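Local coordinates for protein argonaute (Methanocaldococcus jannaschii, PDB 5G5S), which uses short single-stranded DNA guides to bind complementary DNA targets and slice them, and may defend the cell against invading genetic elements, at residues H159-T164 / L257-D262; S138-E143 / L155-T160; I530-P535 / L706-F711; Y501-D506 / G519-Y524. All blocks are in the same frame, centred on the assembly; numbering follows the deposited sequence.

Contact 1: residues H159-T164 / L257-D262; sequences HTASIT and LVFYMD
Ala161 sits against the ring of Phe259, where two antiparallel strands pair side by side. Its CB lies 3.7 Å from Phe259 CE1 and 4.1 Å from the ring centroid, an off-centre CH-pi contact. Chi1 of Phe259 (56°) holds CG between the backbone N and the carbonyl carbon. The ring meets Ala161 CB through CE1 and CZ. Ile163 reaches the same ring from its edge. The two side chains cross at about a right angle, and Ile163 CD1 comes to 3.8 Å from Phe259 CE2. Ile163 also lies alongside Leu257, both pointing the same way, with CG1 against CB. At the other end of the contact Met261 bends at chi2 and chi3. Its SD touches Ala161 CB at 3.7 Å, and its CG packs on His159 CB.

The face of Thr160, Ser162, Val258 and Tyr260 is thinner. Thr160 OG1 is 3.4 Å from Val258 CG1, and Val258 CG2 meets Ser162 CB. The hydroxyl of Ser162 is bonded outside the pair, to Glu137 and Lys135.

Four backbone hydrogen bonds hold the register. The one from Ala161 N to Phe259 O is 2.8 Å long. Arg158 NH1 and Asn634 both bind OD2 of Asp262.

His159 contacts the guide DNA, and its ring meets Trp276 edge-to-face. The arrangement is an ordinary antiparallel ladder. It pairs the long strand 150-163 with strand 255-260 of the PAZ region, the domain that binds the guide 3' end.

Contact 2: residues S138-E143 / L155-T160; sequences SYCEYE and LNFRHT
Tyr139 and Arg158 run side by side, pointing the same way from a hydrogen-bonded antiparallel pair. Chi1 of Tyr139 (75°) sets CG between its backbone N and carbonyl carbon. Arg158 CB lies over one face of the ring, 4.0 Å from its centroid, offset toward the rim. Thr160 CG2 touches the same ring at its edge.

Beyond CB the arginine chain bends at chi2 and chi3. Its guanidinium plane stands 63° from the tyrosine ring. NE makes a long salt bridge of 3.5 Å to Glu141 OE2, while NH1 is paired with Asp262.

Glu141 is extended beyond CG and lies alongside Asn156. Asn156 ND2 gives OE2 a hydrogen bond of 2.7 Å, close to the amide plane and on the anti side of the carboxylate. One carboxylate oxygen therefore serves both the amide and the arginine.

On the other face Phe157 has CG anti to the backbone N (chi1 -178°). The far end of its ring reaches Ser138 CB, 3.6 Å from CZ, and Cys140 SG approaches obliquely, 4.0 Å from CD1. Ser138 OG lies 2.8 Å from His159 ND1. Residues of helices 114-122 and 280-293 pack on Phe157.

The pairing is that of a long antiparallel beta hairpin, formed by strands 134-147 and 150-163.

Contact 3: residues I530-P535 / L706-F711; sequences IRRIQP and LLKHGF. With TRS (2-amino-2-hydroxymethyl-propane-1,3-diol), chain C.
Ile533 packs against Leu707 at the buried side of this contact between a strand and a helix end. The two side chains cross at about a right angle, with Ile533 CG2 3.7 Å from Leu707 CD2. Leu707 CB also lies 3.2 Å from Ile533 O, and its CD1 meets Pro535 CG. Chi2 of Ile533 (163°) carries CD1 out toward the chain after the helix, where it comes to 3.3 Å from Phe711 O. Ile530 CG2 rests on Gly710 CA. The glycine has positive phi and ends the helix in a Schellman motif.

A single backbone hydrogen bond crosses the contact, from Ile533 N to Leu707 O (3.0 Å). The N-H approaches from above the carbonyl plane, 40° out of it.

The outer side is looser and polar. Arg532 and Lys708 lie side by side, and Lys708 CG sits over one face of the guanidinium, toward its rim. Arg532 is held by Ala558 O and, weakly, by Gln534. A TRS molecule, probably from the crystallisation liquor, binds here. Its O2 takes hydrogen bonds at the edge of the Arg531 guanidinium from NE and NH2, both 2.8 Å. Its amine donates to Lys708 O, also at 2.8 Å. Arg531 O is equally near the amine, which thus lies close to two carbonyl oxygens only 2.9 Å apart.

Arg531 and Arg532 form a classic beta bulge opposite Val523. Strand 530-537 pairs with strand 517-525 along one edge and meets the end of helix 704-708 at the other, while Phe692 of helix 684-697 packs on Ile533, Pro535 and Leu707.

Contact 4: residues Y501-D506 / G519-Y524; sequences YIMGLD and GCTVVY
Met503 has CG anti to its carbonyl carbon (chi1 -68°) and stays extended from there, which lays it alongside Val523. Val523 in turn has CG1 anti to the backbone N (chi1 -175°), and Met503 CE reaches it at 3.8 Å. The two belong to the antiparallel hairpin of strands 501-506 and 517-525, in the RNase H-like PIWI domain.

Val523 CG1 also touches Tyr501 CD1 at 3.6 Å, the two side chains crossing at a slant. Further along the same face Thr521 CG2 packs on Met503 CB. Leu505 CD1 lies 3.4 Å from Thr521 OG1. Leu554 and Val550 of helix 547-556 pack on this face, Leu554 on Met503 and Val550 on Leu505 and Thr521.

The other face carries Ile502, Val522, Tyr524, Cys520 and Asp506. Tyr524 packs there on helix 684-697. Gly504, paired with Val522, adds no side chain.

Six backbone hydrogen bonds tie the strands. Asp506, an active-site and manganese-binding residue by similarity, ends the first strand. Its backbone is fixed by two of these bonds, Asp506 N to Cys520 O at 3.3 Å and Cys520 N to Asp506 O at 3.1 Å.

The contacts form two pairs. Contacts 1 and 2 share strand 150-163, with His159 and Thr160 in both, and belong to one antiparallel sheet. Their centres are 13 Å apart, and a salt bridge from Asp262 OD2 to Arg158 NH1 (3.1 Å) joins them. Contacts 3 and 4 have centres 10 Å apart. Their strands 530-537 and 517-525 are neighbours in the large mixed sheet that carries the PIWI strands. Contact 2 opens first, contact 1 starts where it ends, both close before contact 4 opens, and contact 4 closes before contact 3 opens. The pairs do not touch: nearest atoms of contacts 1 and 4 are about 15 Å apart. Guide-contacting His159 and presumed catalytic Asp506 lie on different sheets, so guide binding and cleavage draw on separate parts of the fold.

Contact 1: residues H159-T164 / L257-D262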
# COMPACT_ATOMS: atom_id res chain seq x y z
N HIS A 159 -8.90 -5.67 14.90
CA HIS A 159 -8.07 -6.48 15.77
C HIS A 159 -6.62 -6.15 15.51
O HIS A 159 -6.15 -6.24 14.38
CB HIS A 159 -8.35 -7.98 15.59
CG HIS A 159 -9.77 -8.35 15.90
ND1 HIS A 159 -10.17 -8.63 17.20
CD2 HIS A 159 -10.83 -8.45 15.08
CE1 HIS A 159 -11.46 -8.91 17.12
NE2 HIS A 159 -11.90 -8.81 15.87
N THR A 160 -5.93 -5.71 16.57
CA THR A 160 -4.51 -5.36 16.54
C THR A 160 -3.73 -6.39 17.34
O THR A 160 -4.01 -6.61 18.51
CB THR A 160 -4.27 -3.88 16.92
OG1 THR A 160 -2.87 -3.62 16.94
CG2 THR A 160 -4.89 -3.48 18.27
N ALA A 161 -2.82 -7.09 16.66
CA ALA A 161 -1.99 -8.11 17.28
C ALA A 161 -0.55 -7.63 17.44
O ALA A 161 -0.02 -6.91 16.59
CB ALA A 161 -2.03 -9.40 16.48
N SER A 162 0.06 -8.01 18.56
CA SER A 162 1.45 -7.66 18.85
C SER A 162 2.29 -8.89 19.20
O SER A 162 1.87 -9.75 19.97
CB SER A 162 1.53 -6.59 19.94
OG SER A 162 0.71 -6.88 21.05
N ILE A 163 3.48 -8.97 18.58
CA ILE A 163 4.43 -10.05 18.84
C ILE A 163 5.08 -9.73 20.19
O ILE A 163 5.69 -8.68 20.34
CB ILE A 163 5.46 -10.22 17.70
CG1 ILE A 163 4.79 -10.21 16.29
CG2 ILE A 163 6.37 -11.43 17.94
CD1 ILE A 163 4.58 -11.56 15.55
N THR A 164 4.85 -10.60 21.18
CA THR A 164 5.34 -10.43 22.55
C THR A 164 6.87 -10.58 22.65
O THR A 164 7.51 -9.88 23.44
CB THR A 164 4.51 -11.27 23.53
OG1 THR A 164 4.50 -12.63 23.10
CG2 THR A 164 3.07 -10.75 23.66
N LEU A 257 6.77 -5.80 17.16
CA LEU A 257 5.98 -5.74 15.94
C LEU A 257 4.50 -5.66 16.26
O LEU A 257 4.03 -6.34 17.17
CB LEU A 257 6.25 -6.95 15.04
CG LEU A 257 7.55 -6.94 14.28
CD1 LEU A 257 7.95 -8.33 13.94
CD2 LEU A 257 7.46 -6.08 13.02
N VAL A 258 3.78 -4.79 15.55
CA VAL A 258 2.34 -4.59 15.71
C VAL A 258 1.70 -4.60 14.32
O VAL A 258 2.21 -3.97 13.40
CB VAL A 258 1.98 -3.33 16.56
CG1 VAL A 258 0.48 -3.03 16.51
CG2 VAL A 258 2.40 -3.50 18.00
N PHE A 259 0.62 -5.34 14.17
CA PHE A 259 -0.08 -5.44 12.89
C PHE A 259 -1.57 -5.67 13.09
O PHE A 259 -2.00 -6.04 14.18
CB PHE A 259 0.53 -6.57 12.02
CG PHE A 259 0.54 -7.93 12.69
CD1 PHE A 259 -0.53 -8.80 12.57
CD2 PHE A 259 1.64 -8.33 13.45
CE1 PHE A 259 -0.52 -10.04 13.20
CE2 PHE A 259 1.64 -9.57 14.10
CZ PHE A 259 0.56 -10.41 13.97
N TYR A 260 -2.34 -5.49 12.01
CA TYR A 260 -3.78 -5.74 12.00
C TYR A 260 -4.01 -7.12 11.42
O TYR A 260 -3.32 -7.50 10.47
CB TYR A 260 -4.53 -4.66 11.20
CG TYR A 260 -4.26 -3.27 11.72
CD1 TYR A 260 -4.85 -2.81 12.89
CD2 TYR A 260 -3.37 -2.42 11.06
CE1 TYR A 260 -4.57 -1.54 13.40
CE2 TYR A 260 -3.09 -1.15 11.55
CZ TYR A 260 -3.69 -0.71 12.72
OH TYR A 260 -3.41 0.54 13.21
N MET A 261 -4.95 -7.87 12.02
CA MET A 261 -5.35 -9.22 11.59
C MET A 261 -5.92 -9.22 10.18
O MET A 261 -5.77 -10.21 9.47
CB MET A 261 -6.35 -9.85 12.58
CG MET A 261 -5.78 -10.08 13.99
SD MET A 261 -4.30 -11.11 14.11
CE MET A 261 -4.97 -12.72 13.74
N ASP A 262 -6.57 -8.10 9.78
CA ASP A 262 -7.18 -7.88 8.46
C ASP A 262 -6.16 -7.37 7.41
O ASP A 262 -6.50 -7.28 6.23
CB ASP A 262 -8.41 -6.96 8.56
CG ASP A 262 -8.19 -5.66 9.32
OD1 ASP A 262 -7.69 -5.72 10.47
OD2 ASP A 262 -8.60 -4.60 8.80

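Contact 2: residues S138-E143 / L155-T160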
# COMPACT_ATOMS: atom_id res chain seq x y z
N SER A 138 -8.67 -5.63 20.75
CA SER A 138 -9.78 -5.20 19.90
C SER A 138 -10.15 -3.76 20.14
O SER A 138 -10.08 -3.28 21.28
CB SER A 138 -11.00 -6.08 20.13
OG SER A 138 -10.80 -7.38 19.61
N TYR A 139 -10.55 -3.06 19.06
CA TYR A 139 -10.97 -1.67 19.11
C TYR A 139 -11.95 -1.29 18.01
O TYR A 139 -12.00 -1.93 16.96
CB TYR A 139 -9.76 -0.71 19.15
CG TYR A 139 -9.04 -0.54 17.83
CD1 TYR A 139 -9.41 0.47 16.94
CD2 TYR A 139 -7.94 -1.33 17.50
CE1 TYR A 139 -8.74 0.65 15.73
CE2 TYR A 139 -7.25 -1.14 16.31
CZ TYR A 139 -7.65 -0.15 15.43
OH TYR A 139 -7.00 0.05 14.24
N CYS A 140 -12.70 -0.22 18.25
CA CYS A 140 -13.63 0.36 17.31
C CYS A 140 -13.03 1.63 16.76
O CYS A 140 -12.36 2.37 17.49
CB CYS A 140 -14.98 0.66 17.96
SG CYS A 140 -15.96 -0.81 18.34
N GLU A 141 -13.24 1.87 15.47
CA GLU A 141 -12.88 3.12 14.83
C GLU A 141 -14.15 3.69 14.22
O GLU A 141 -15.00 2.93 13.73
CB GLU A 141 -11.70 3.05 13.85
CG GLU A 141 -11.45 1.71 13.18
CD GLU A 141 -10.45 1.78 12.04
OE1 GLU A 141 -9.34 2.32 12.26
OE2 GLU A 141 -10.79 1.31 10.93
N TYR A 142 -14.32 5.00 14.34
CA TYR A 142 -15.53 5.65 13.86
C TYR A 142 -15.26 6.95 13.12
O TYR A 142 -14.25 7.63 13.36
CB TYR A 142 -16.53 5.85 15.02
CG TYR A 142 -16.09 6.90 16.01
CD1 TYR A 142 -15.09 6.63 16.95
CD2 TYR A 142 -16.63 8.18 15.98
CE1 TYR A 142 -14.61 7.62 17.79
CE2 TYR A 142 -16.16 9.18 16.83
CZ TYR A 142 -15.16 8.89 17.75
OH TYR A 142 -14.73 9.86 18.61
N GLU A 143 -16.19 7.30 12.24
CA GLU A 143 -16.20 8.50 11.42
C GLU A 143 -17.65 8.83 11.11
O GLU A 143 -18.50 7.94 11.17
CB GLU A 143 -15.50 8.18 10.09
CG GLU A 143 -14.68 9.32 9.52
CD GLU A 143 -13.89 8.88 8.30
OE1 GLU A 143 -14.50 8.31 7.37
OE2 GLU A 143 -12.65 9.08 8.29
N LEU A 155 -18.86 2.62 11.32
CA LEU A 155 -18.42 1.85 12.47
C LEU A 155 -17.59 0.64 12.05
O LEU A 155 -18.06 -0.23 11.32
CB LEU A 155 -19.65 1.46 13.31
CG LEU A 155 -19.44 1.13 14.79
CD1 LEU A 155 -18.79 2.30 15.55
CD2 LEU A 155 -20.78 0.79 15.43
N ASN A 156 -16.32 0.62 12.48
CA ASN A 156 -15.39 -0.44 12.14
C ASN A 156 -14.84 -1.10 13.38
O ASN A 156 -14.52 -0.43 14.35
CB ASN A 156 -14.26 0.10 11.27
CG ASN A 156 -13.60 -0.93 10.38
OD1 ASN A 156 -14.20 -1.94 10.01
ND2 ASN A 156 -12.36 -0.66 9.98
N PHE A 157 -14.75 -2.43 13.37
CA PHE A 157 -14.22 -3.19 14.49
C PHE A 157 -12.91 -3.83 14.03
O PHE A 157 -12.90 -4.59 13.05
CB PHE A 157 -15.25 -4.21 14.99
CG PHE A 157 -14.85 -5.04 16.19
CD1 PHE A 157 -14.51 -4.43 17.39
CD2 PHE A 157 -14.87 -6.43 16.13
CE1 PHE A 157 -14.14 -5.20 18.50
CE2 PHE A 157 -14.54 -7.19 17.25
CZ PHE A 157 -14.17 -6.58 18.43
N ARG A 158 -11.81 -3.47 14.68
CA ARG A 158 -10.49 -3.95 14.28
C ARG A 158 -9.75 -4.73 15.35
O ARG A 158 -9.94 -4.50 16.54
CB ARG A 158 -9.62 -2.80 13.76
CG ARG A 158 -8.88 -3.17 12.49
CD ARG A 158 -9.26 -2.24 11.36
NE ARG A 158 -8.33 -1.12 11.25
CZ ARG A 158 -7.23 -1.12 10.51
NH1 ARG A 158 -6.89 -2.20 9.81
NH2 ARG A 158 -6.45 -0.05 10.47
N HIS A 159 -8.90 -5.67 14.90
CA HIS A 159 -8.07 -6.48 15.77
C HIS A 159 -6.62 -6.15 15.51
O HIS A 159 -6.15 -6.24 14.38
CB HIS A 159 -8.35 -7.98 15.59
CG HIS A 159 -9.77 -8.35 15.90
ND1 HIS A 159 -10.17 -8.63 17.20
CD2 HIS A 159 -10.83 -8.45 15.08
CE1 HIS A 159 -11.46 -8.91 17.12
NE2 HIS A 159 -11.90 -8.81 15.87
N THR A 160 -5.93 -5.71 16.57
CA THR A 160 -4.51 -5.36 16.54
C THR A 160 -3.73 -6.39 17.34
O THR A 160 -4.01 -6.61 18.51
CB THR A 160 -4.27 -3.88 16.92
OG1 THR A 160 -2.87 -3.62 16.94
CG2 THR A 160 -4.89 -3.48 18.27

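Contact 3: residues I530-P535 / L706-F711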
# COMPACT_ATOMS: atom_id res chain seq x y z
N ILE A 530 4.27 0.57 -18.18
CA ILE A 530 5.24 1.30 -17.35
C ILE A 530 6.27 1.95 -18.25
O ILE A 530 6.95 1.26 -19.01
CB ILE A 530 5.91 0.41 -16.26
CG1 ILE A 530 4.87 -0.32 -15.39
CG2 ILE A 530 6.88 1.23 -15.37
CD1 ILE A 530 5.32 -1.64 -14.81
N ARG A 531 6.37 3.27 -18.18
CA ARG A 531 7.34 4.03 -18.96
C ARG A 531 8.56 4.38 -18.12
O ARG A 531 9.67 4.42 -18.66
CB ARG A 531 6.71 5.29 -19.57
CG ARG A 531 5.54 5.00 -20.54
CD ARG A 531 5.89 4.09 -21.71
NE ARG A 531 6.80 4.72 -22.67
CZ ARG A 531 6.41 5.36 -23.78
NH1 ARG A 531 5.12 5.46 -24.08
NH2 ARG A 531 7.31 5.91 -24.58
N ARG A 532 8.35 4.63 -16.81
CA ARG A 532 9.41 4.97 -15.85
C ARG A 532 9.04 4.55 -14.42
O ARG A 532 7.88 4.64 -14.01
CB ARG A 532 9.70 6.49 -15.82
CG ARG A 532 10.05 7.18 -17.15
CD ARG A 532 11.47 6.91 -17.61
NE ARG A 532 12.42 7.74 -16.88
CZ ARG A 532 12.92 8.88 -17.34
NH1 ARG A 532 12.59 9.32 -18.55
NH2 ARG A 532 13.78 9.57 -16.60
N ILE A 533 10.04 4.10 -13.67
CA ILE A 533 9.97 3.85 -12.24
C ILE A 533 10.99 4.91 -11.77
O ILE A 533 12.20 4.72 -11.87
CB ILE A 533 10.31 2.41 -11.82
CG1 ILE A 533 9.41 1.39 -12.56
CG2 ILE A 533 10.21 2.28 -10.29
CD1 ILE A 533 9.91 -0.07 -12.52
N GLN A 534 10.47 6.09 -11.43
CA GLN A 534 11.25 7.26 -11.09
C GLN A 534 11.46 7.53 -9.60
O GLN A 534 10.57 8.11 -8.98
CB GLN A 534 10.65 8.51 -11.79
CG GLN A 534 11.66 9.63 -12.07
CD GLN A 534 12.86 9.13 -12.83
OE1 GLN A 534 12.76 8.67 -13.99
NE2 GLN A 534 14.01 9.14 -12.18
N PRO A 535 12.66 7.24 -9.03
CA PRO A 535 12.93 7.65 -7.63
C PRO A 535 12.93 9.18 -7.54
O PRO A 535 13.33 9.84 -8.49
CB PRO A 535 14.33 7.09 -7.35
CG PRO A 535 14.64 6.14 -8.46
CD PRO A 535 13.86 6.63 -9.64
N LEU A 706 17.62 0.08 -15.57
CA LEU A 706 16.51 -0.86 -15.41
C LEU A 706 15.20 -0.19 -15.05
O LEU A 706 14.18 -0.59 -15.57
CB LEU A 706 16.82 -1.99 -14.41
CG LEU A 706 18.01 -2.92 -14.68
CD1 LEU A 706 17.92 -4.13 -13.80
CD2 LEU A 706 18.11 -3.35 -16.14
N LEU A 707 15.23 0.82 -14.15
CA LEU A 707 14.03 1.56 -13.73
C LEU A 707 13.47 2.43 -14.86
O LEU A 707 12.26 2.57 -14.97
CB LEU A 707 14.29 2.40 -12.46
CG LEU A 707 14.69 1.64 -11.19
CD1 LEU A 707 15.20 2.57 -10.14
CD2 LEU A 707 13.55 0.79 -10.67
N LYS A 708 14.37 2.97 -15.71
CA LYS A 708 14.05 3.77 -16.89
C LYS A 708 13.30 2.89 -17.90
O LYS A 708 12.40 3.37 -18.60
CB LYS A 708 15.36 4.29 -17.53
CG LYS A 708 15.14 5.35 -18.60
CD LYS A 708 16.43 5.93 -19.12
CE LYS A 708 16.17 7.11 -20.02
NZ LYS A 708 17.43 7.66 -20.61
N HIS A 709 13.69 1.60 -17.97
CA HIS A 709 13.08 0.60 -18.85
C HIS A 709 11.90 -0.13 -18.21
O HIS A 709 11.32 -1.01 -18.83
CB HIS A 709 14.15 -0.36 -19.38
CG HIS A 709 14.91 0.22 -20.52
ND1 HIS A 709 16.02 1.03 -20.31
CD2 HIS A 709 14.69 0.12 -21.85
CE1 HIS A 709 16.45 1.38 -21.52
NE2 HIS A 709 15.68 0.84 -22.48
N GLY A 710 11.55 0.25 -16.98
CA GLY A 710 10.42 -0.30 -16.25
C GLY A 710 10.54 -1.72 -15.72
O GLY A 710 9.52 -2.38 -15.54
N PHE A 711 11.78 -2.19 -15.43
CA PHE A 711 12.00 -3.53 -14.85
C PHE A 711 11.49 -3.51 -13.39
O PHE A 711 11.97 -2.70 -12.59
CB PHE A 711 13.50 -3.91 -14.84
CG PHE A 711 14.14 -4.33 -16.15
CD1 PHE A 711 14.17 -3.47 -17.24
CD2 PHE A 711 14.78 -5.56 -16.25
CE1 PHE A 711 14.78 -3.86 -18.43
CE2 PHE A 711 15.40 -5.94 -17.45
CZ PHE A 711 15.40 -5.08 -18.53
C TRS C . 11.80 4.94 -22.18
C1 TRS C . 13.08 5.70 -21.78
C2 TRS C . 10.77 5.90 -22.78
C3 TRS C . 12.13 3.80 -23.15
N TRS C . 11.21 4.33 -20.94
O1 TRS C . 12.82 6.65 -20.76
O2 TRS C . 9.51 5.28 -22.96
O3 TRS C . 12.55 4.28 -24.42

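Contact 4: residues Y501-D506 / G519-Y524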
# COMPACT_ATOMS: atom_id res chain seq x y z
N TYR A 501 -0.26 10.49 -19.19
CA TYR A 501 0.38 9.79 -18.07
C TYR A 501 -0.56 9.61 -16.91
O TYR A 501 -1.36 10.49 -16.60
CB TYR A 501 1.62 10.55 -17.56
CG TYR A 501 2.69 10.79 -18.59
CD1 TYR A 501 3.23 9.73 -19.33
CD2 TYR A 501 3.21 12.07 -18.80
CE1 TYR A 501 4.23 9.95 -20.28
CE2 TYR A 501 4.22 12.30 -19.74
CZ TYR A 501 4.72 11.23 -20.48
OH TYR A 501 5.71 11.44 -21.41
N ILE A 502 -0.43 8.46 -16.27
CA ILE A 502 -1.08 8.10 -15.02
C ILE A 502 0.12 7.82 -14.13
O ILE A 502 0.96 6.98 -14.48
CB ILE A 502 -2.08 6.94 -15.12
CG1 ILE A 502 -3.33 7.39 -15.94
CG2 ILE A 502 -2.46 6.45 -13.69
CD1 ILE A 502 -4.17 6.25 -16.52
N MET A 503 0.27 8.63 -13.07
CA MET A 503 1.44 8.56 -12.22
C MET A 503 1.08 8.19 -10.79
O MET A 503 0.32 8.89 -10.13
CB MET A 503 2.23 9.88 -12.31
CG MET A 503 2.87 10.13 -13.66
SD MET A 503 3.85 11.65 -13.65
CE MET A 503 4.47 11.69 -15.32
N GLY A 504 1.61 7.06 -10.35
CA GLY A 504 1.44 6.55 -9.00
C GLY A 504 2.53 7.15 -8.14
O GLY A 504 3.70 7.10 -8.50
N LEU A 505 2.15 7.76 -7.04
CA LEU A 505 3.11 8.44 -6.20
C LEU A 505 3.02 7.98 -4.77
O LEU A 505 1.93 7.83 -4.24
CB LEU A 505 2.89 9.98 -6.32
CG LEU A 505 3.74 10.92 -5.47
CD1 LEU A 505 5.22 10.80 -5.80
CD2 LEU A 505 3.29 12.35 -5.65
N ASP A 506 4.18 7.74 -4.15
CA ASP A 506 4.36 7.39 -2.75
C ASP A 506 5.55 8.22 -2.25
O ASP A 506 6.58 8.30 -2.92
CB ASP A 506 4.61 5.89 -2.56
CG ASP A 506 4.57 5.45 -1.10
OD1 ASP A 506 5.53 5.76 -0.35
OD2 ASP A 506 3.58 4.79 -0.71
N GLY A 519 10.86 9.47 -2.21
CA GLY A 519 9.73 8.87 -2.88
C GLY A 519 9.99 8.24 -4.22
O GLY A 519 11.14 8.04 -4.64
N CYS A 520 8.90 7.92 -4.91
CA CYS A 520 8.91 7.27 -6.20
C CYS A 520 7.66 7.61 -6.94
O CYS A 520 6.59 7.70 -6.34
CB CYS A 520 9.05 5.75 -6.03
SG CYS A 520 9.04 4.81 -7.58
N THR A 521 7.79 7.76 -8.26
CA THR A 521 6.69 7.94 -9.19
C THR A 521 6.79 6.78 -10.18
O THR A 521 7.86 6.53 -10.75
CB THR A 521 6.73 9.33 -9.88
OG1 THR A 521 6.61 10.34 -8.89
CG2 THR A 521 5.60 9.52 -10.88
N VAL A 522 5.69 6.05 -10.36
CA VAL A 522 5.62 5.00 -11.37
C VAL A 522 4.75 5.58 -12.48
O VAL A 522 3.59 5.91 -12.27
CB VAL A 522 5.22 3.59 -10.85
CG1 VAL A 522 5.14 2.59 -12.00
CG2 VAL A 522 6.24 3.10 -9.84
N VAL A 523 5.38 5.85 -13.63
CA VAL A 523 4.75 6.47 -14.79
C VAL A 523 4.17 5.45 -15.76
O VAL A 523 4.90 4.61 -16.29
CB VAL A 523 5.73 7.46 -15.49
CG1 VAL A 523 5.05 8.21 -16.63
CG2 VAL A 523 6.36 8.44 -14.49
N TYR A 524 2.86 5.54 -15.99
CA TYR A 524 2.13 4.71 -16.93
C TYR A 524 1.68 5.56 -18.10
O TYR A 524 1.30 6.71 -17.90
CB TYR A 524 0.90 4.06 -16.25
CG TYR A 524 1.22 2.79 -15.52
CD1 TYR A 524 2.12 2.78 -14.44
CD2 TYR A 524 0.62 1.59 -15.87
CE1 TYR A 524 2.42 1.60 -13.76
CE2 TYR A 524 0.91 0.40 -15.19
CZ TYR A 524 1.81 0.42 -14.13
OH TYR A 524 2.10 -0.73 -13.46